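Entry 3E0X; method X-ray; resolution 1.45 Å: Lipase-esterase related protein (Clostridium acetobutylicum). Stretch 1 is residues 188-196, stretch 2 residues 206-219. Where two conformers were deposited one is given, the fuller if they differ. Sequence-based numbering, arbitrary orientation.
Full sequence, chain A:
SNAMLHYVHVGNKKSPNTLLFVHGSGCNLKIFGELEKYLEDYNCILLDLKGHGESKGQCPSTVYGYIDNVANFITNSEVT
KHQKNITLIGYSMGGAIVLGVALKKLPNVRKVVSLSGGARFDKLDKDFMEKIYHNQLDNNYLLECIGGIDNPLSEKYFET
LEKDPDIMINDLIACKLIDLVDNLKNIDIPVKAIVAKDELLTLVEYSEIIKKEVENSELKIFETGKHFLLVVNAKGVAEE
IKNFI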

# COMPACT_ATOMS: atom_id res chain seq x y z
N ASP A 188 0.86 11.90 -14.39
CA ASP A 188 1.96 12.37 -15.26
C ASP A 188 3.28 11.59 -15.10
O ASP A 188 4.16 11.64 -15.95
CB ASP A 188 2.29 13.85 -14.98
CG ASP A 188 1.14 14.81 -15.28
OD1 ASP A 188 0.44 14.66 -16.31
OD2 ASP A 188 0.98 15.78 -14.49
N ILE A 189 3.43 10.93 -13.95
CA ILE A 189 4.68 10.27 -13.57
C ILE A 189 4.59 8.77 -13.81
O ILE A 189 3.49 8.24 -14.01
CB ILE A 189 5.01 10.55 -12.08
CG1 ILE A 189 3.84 10.14 -11.18
CG2 ILE A 189 5.42 12.05 -11.90
CD1 ILE A 189 4.17 10.29 -9.70
N PRO A 190 5.75 8.07 -13.80
CA PRO A 190 5.74 6.60 -14.00
C PRO A 190 5.08 5.85 -12.83
O PRO A 190 5.24 6.20 -11.65
CB PRO A 190 7.21 6.23 -14.13
CG PRO A 190 7.94 7.58 -14.45
CD PRO A 190 7.12 8.62 -13.72
N VAL A 191 4.30 4.83 -13.18
CA VAL A 191 3.61 4.00 -12.20
C VAL A 191 3.92 2.55 -12.51
O VAL A 191 3.86 2.15 -13.67
CB VAL A 191 2.08 4.19 -12.31
CG1 VAL A 191 1.33 3.19 -11.41
CG2 VAL A 191 1.69 5.60 -11.90
N LYS A 192 4.28 1.78 -11.48
CA LYS A 192 4.46 0.33 -11.68
C LYS A 192 3.51 -0.42 -10.76
O LYS A 192 3.41 -0.08 -9.59
CB LYS A 192 5.90 -0.14 -11.39
CG LYS A 192 6.11 -1.63 -11.56
CD LYS A 192 7.57 -1.98 -11.63
CE LYS A 192 7.73 -3.45 -11.95
NZ LYS A 192 9.17 -3.82 -12.11
N ALA A 193 2.82 -1.42 -11.30
CA ALA A 193 1.97 -2.28 -10.49
C ALA A 193 2.68 -3.63 -10.35
O ALA A 193 3.24 -4.13 -11.33
CB ALA A 193 0.62 -2.45 -11.14
N ILE A 194 2.65 -4.21 -9.14
CA ILE A 194 3.29 -5.51 -8.86
C ILE A 194 2.24 -6.33 -8.12
O ILE A 194 1.67 -5.84 -7.15
CB ILE A 194 4.53 -5.36 -7.94
CG1 ILE A 194 5.59 -4.51 -8.62
CG2 ILE A 194 5.11 -6.73 -7.60
CD1 ILE A 194 6.69 -4.07 -7.65
N VAL A 195 2.00 -7.57 -8.55
CA VAL A 195 0.90 -8.36 -7.97
C VAL A 195 1.14 -9.83 -8.27
O VAL A 195 1.86 -10.16 -9.21
CB VAL A 195 -0.47 -7.93 -8.58
CG1 VAL A 195 -0.58 -8.30 -10.05
CG2 VAL A 195 -1.66 -8.48 -7.80
N ALA A 196 0.54 -10.71 -7.45
CA ALA A 196 0.57 -12.16 -7.71
C ALA A 196 -0.69 -12.57 -8.47
O ALA A 196 -1.82 -12.16 -8.13
CB ALA A 196 0.65 -12.89 -6.39
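Stretch 2 (206-219) YSEIIKKEVENSEL

Stretch 2 folds back over stretch 1 as a helix, a short turn and a strand. Residues 206-213 are helical, as their phi/psi values and the i to i+4 bonds Lys211 N to Ser207 O (3.1 Å) and Lys212 N to Glu208 O (2.9 Å) attest. Val214, at phi/psi -81/128, is the first residue to leave the helical region, and beyond it the chain passes Glu215 and enters a strand that includes residues 217-219. The helix axis runs nearly antiparallel to strand 191-196, with a signed crossing angle of -163° and a closest approach of 8.2 Å. The following strand runs the other way, 12° from the direction of strand 191-196 and 4.6 Å from it at closest approach. Stretch 1 therefore has the helix packed over one face and a parallel strand along one edge.

The edge pairing is fixed by three backbone hydrogen bonds: Val191 N donates to Asn216 O at 3.0 Å, Glu218 N to Val191 O at 2.9 Å, and Ala193 N to Glu218 O at 2.9 Å. Their N-H...O angles lie between 148° and 165°. The register follows, with Val191 beside Ser217, Lys192 beside Glu218 and Ala193 beside Leu219, at CA-CA separations of 4.8, 4.5 and 4.8 Å. Close CA-H...O contacts accompany the ladder, among them Ser217 CA to Val191 O at 3.1 Å and Lys192 CA to Glu218 O at 3.3 Å.

The face bearing Val191 and Ala193 receives the helix. Val191, with chi1 at 173° (t), presents two methyls to different partners: CG1 lies 3.6 Å from Ile210 CG2, and CG2 lies 3.7 Å from Val214 CG1. The valine is thus a forked bump fitted against the last helical turns and the residue just beyond them. Ala193 offers only a methyl, leaving a shallow place on the sheet. Around that methyl gather Ser207 OG, 3.8 Å from Ala193 CB, Leu219 CD1, 3.9 Å from the same CB, and, more loosely, Ile210 CG2 at 4.4 Å from it. Leu219 reaches this site because the end of its side chain comes nearer than its CA-to-CB direction suggests. One turn before Ile210, Ser207 also meets the next residue on the strand's helix side, with its OG 3.7 Å from Val195 CB.

Lys192 and Glu218 project from the other face of the sheet. Their side chains meet near the base, Lys192 CG to Glu218 CB at 3.9 Å, before the glutamate end leads away.

Beside the Val191 end of the pairing, Asn216 lies against the proline ring, its ND2 3.4 Å from Pro190 CG. Two waters join the stretches here: one bridges Asp188 O (2.9 Å) and Asn216 ND2 (3.1 Å), the other Ile189 O (2.8 Å) and Asn216 N (3.1 Å). Together the two stretches bury 579 Å², summed over both sides.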

# COMPACT_ATOMS: atom_id res chain seq x y z
N TYR A 206 -7.09 -5.85 -11.50
CA TYR A 206 -7.03 -4.47 -11.01
C TYR A 206 -5.70 -3.82 -11.40
O TYR A 206 -5.64 -2.63 -11.71
CB TYR A 206 -7.19 -4.41 -9.50
CG TYR A 206 -8.47 -5.00 -8.94
CD1 TYR A 206 -9.66 -5.07 -9.68
CD2 TYR A 206 -8.48 -5.43 -7.62
CE1 TYR A 206 -10.82 -5.60 -9.12
CE2 TYR A 206 -9.63 -5.94 -7.05
CZ TYR A 206 -10.79 -6.03 -7.80
OH TYR A 206 -11.95 -6.53 -7.23
N SER A 207 -4.62 -4.59 -11.34
CA SER A 207 -3.29 -4.10 -11.72
C SER A 207 -3.18 -3.93 -13.23
O SER A 207 -2.48 -3.01 -13.72
CB SER A 207 -2.22 -5.04 -11.17
OG SER A 207 -2.01 -4.78 -9.78
N GLU A 208 -3.88 -4.79 -13.98
CA GLU A 208 -3.91 -4.63 -15.45
C GLU A 208 -4.60 -3.31 -15.84
O GLU A 208 -4.22 -2.66 -16.82
CB GLU A 208 -4.59 -5.83 -16.12
CG GLU A 208 -3.78 -7.11 -16.04
CD GLU A 208 -2.72 -7.27 -17.14
OE1 GLU A 208 -2.42 -6.29 -17.86
OE2 GLU A 208 -2.16 -8.39 -17.29
N ILE A 209 -5.62 -2.91 -15.10
CA ILE A 209 -6.28 -1.63 -15.37
C ILE A 209 -5.30 -0.47 -15.12
O ILE A 209 -5.23 0.48 -15.90
CB ILE A 209 -7.59 -1.48 -14.55
CG1 ILE A 209 -8.69 -2.40 -15.12
CG2 ILE A 209 -8.05 -0.04 -14.54
CD1 ILE A 209 -9.83 -2.55 -14.20
N ILE A 210 -4.52 -0.54 -14.04
CA ILE A 210 -3.53 0.52 -13.80
C ILE A 210 -2.56 0.64 -14.99
O ILE A 210 -2.29 1.75 -15.50
CB ILE A 210 -2.75 0.27 -12.48
CG1 ILE A 210 -3.69 0.38 -11.29
CG2 ILE A 210 -1.53 1.24 -12.36
CD1 ILE A 210 -3.10 -0.19 -10.00
N LYS A 211 -2.06 -0.51 -15.45
CA LYS A 211 -1.12 -0.53 -16.58
C LYS A 211 -1.80 0.06 -17.82
O LYS A 211 -1.19 0.85 -18.55
CB LYS A 211 -0.63 -1.94 -16.86
CG LYS A 211 0.19 -2.08 -18.14
CD LYS A 211 1.65 -1.80 -17.89
CE LYS A 211 2.46 -1.86 -19.18
NZ LYS A 211 2.25 -0.60 -19.96
N LYS A 212 -3.06 -0.31 -18.05
CA LYS A 212 -3.76 0.17 -19.25
C LYS A 212 -3.96 1.68 -19.25
O LYS A 212 -3.83 2.33 -20.30
CB LYS A 212 -5.12 -0.52 -19.36
CG LYS A 212 -5.91 -0.11 -20.58
CD LYS A 212 -7.24 -0.83 -20.67
CE LYS A 212 -8.16 -0.49 -19.50
NZ LYS A 212 -9.56 -0.98 -19.72
N GLU A 213 -4.35 2.23 -18.10
CA GLU A 213 -4.81 3.60 -18.02
C GLU A 213 -3.71 4.63 -17.82
O GLU A 213 -3.83 5.73 -18.33
CB GLU A 213 -5.82 3.76 -16.89
CG GLU A 213 -7.15 3.10 -17.17
CD GLU A 213 -7.83 3.69 -18.40
OE1 GLU A 213 -8.03 4.93 -18.48
OE2 GLU A 213 -8.13 2.89 -19.29
N VAL A 214 -2.66 4.29 -17.09
CA VAL A 214 -1.55 5.23 -16.85
C VAL A 214 -0.63 5.21 -18.07
O VAL A 214 -0.19 4.15 -18.50
CB VAL A 214 -0.77 4.85 -15.56
CG1 VAL A 214 0.42 5.82 -15.36
CG2 VAL A 214 -1.72 4.83 -14.34
N GLU A 215 -0.33 6.39 -18.61
CA GLU A 215 0.43 6.49 -19.85
C GLU A 215 1.83 5.90 -19.74
O GLU A 215 2.26 5.16 -20.63
CB GLU A 215 0.50 7.95 -20.33
CG GLU A 215 1.26 8.17 -21.65
CD GLU A 215 0.60 7.47 -22.85
OE1 GLU A 215 -0.65 7.33 -22.86
OE2 GLU A 215 1.33 7.07 -23.79
N ASN A 216 2.53 6.25 -18.66
CA ASN A 216 3.88 5.72 -18.42
C ASN A 216 3.81 4.69 -17.29
O ASN A 216 3.79 5.04 -16.12
CB ASN A 216 4.87 6.84 -18.09
CG ASN A 216 6.31 6.37 -18.04
OD1 ASN A 216 6.60 5.18 -18.23
ND2 ASN A 216 7.22 7.29 -17.78
N SER A 217 3.72 3.42 -17.67
CA SER A 217 3.42 2.39 -16.68
C SER A 217 4.11 1.07 -16.95
O SER A 217 4.50 0.76 -18.09
CB SER A 217 1.90 2.20 -16.58
OG SER A 217 1.39 1.69 -17.80
N GLU A 218 4.26 0.29 -15.88
CA GLU A 218 4.87 -1.03 -15.95
C GLU A 218 4.03 -1.97 -15.11
O GLU A 218 3.36 -1.54 -14.18
CB GLU A 218 6.29 -1.02 -15.38
CG GLU A 218 7.23 0.02 -16.00
CD GLU A 218 7.65 -0.31 -17.41
OE1 GLU A 218 7.40 -1.43 -17.90
OE2 GLU A 218 8.25 0.60 -18.03
N LEU A 219 4.12 -3.26 -15.42
CA LEU A 219 3.36 -4.26 -14.68
C LEU A 219 4.23 -5.49 -14.49
O LEU A 219 4.85 -5.96 -15.46
CB LEU A 219 2.07 -4.60 -15.44
CG LEU A 219 1.32 -5.82 -14.93
CD1 LEU A 219 0.72 -5.56 -13.55
CD2 LEU A 219 0.24 -6.18 -15.95
O HOH W 1 6.40 10.14 -16.92
O HOH W 2 2.22 8.43 -16.51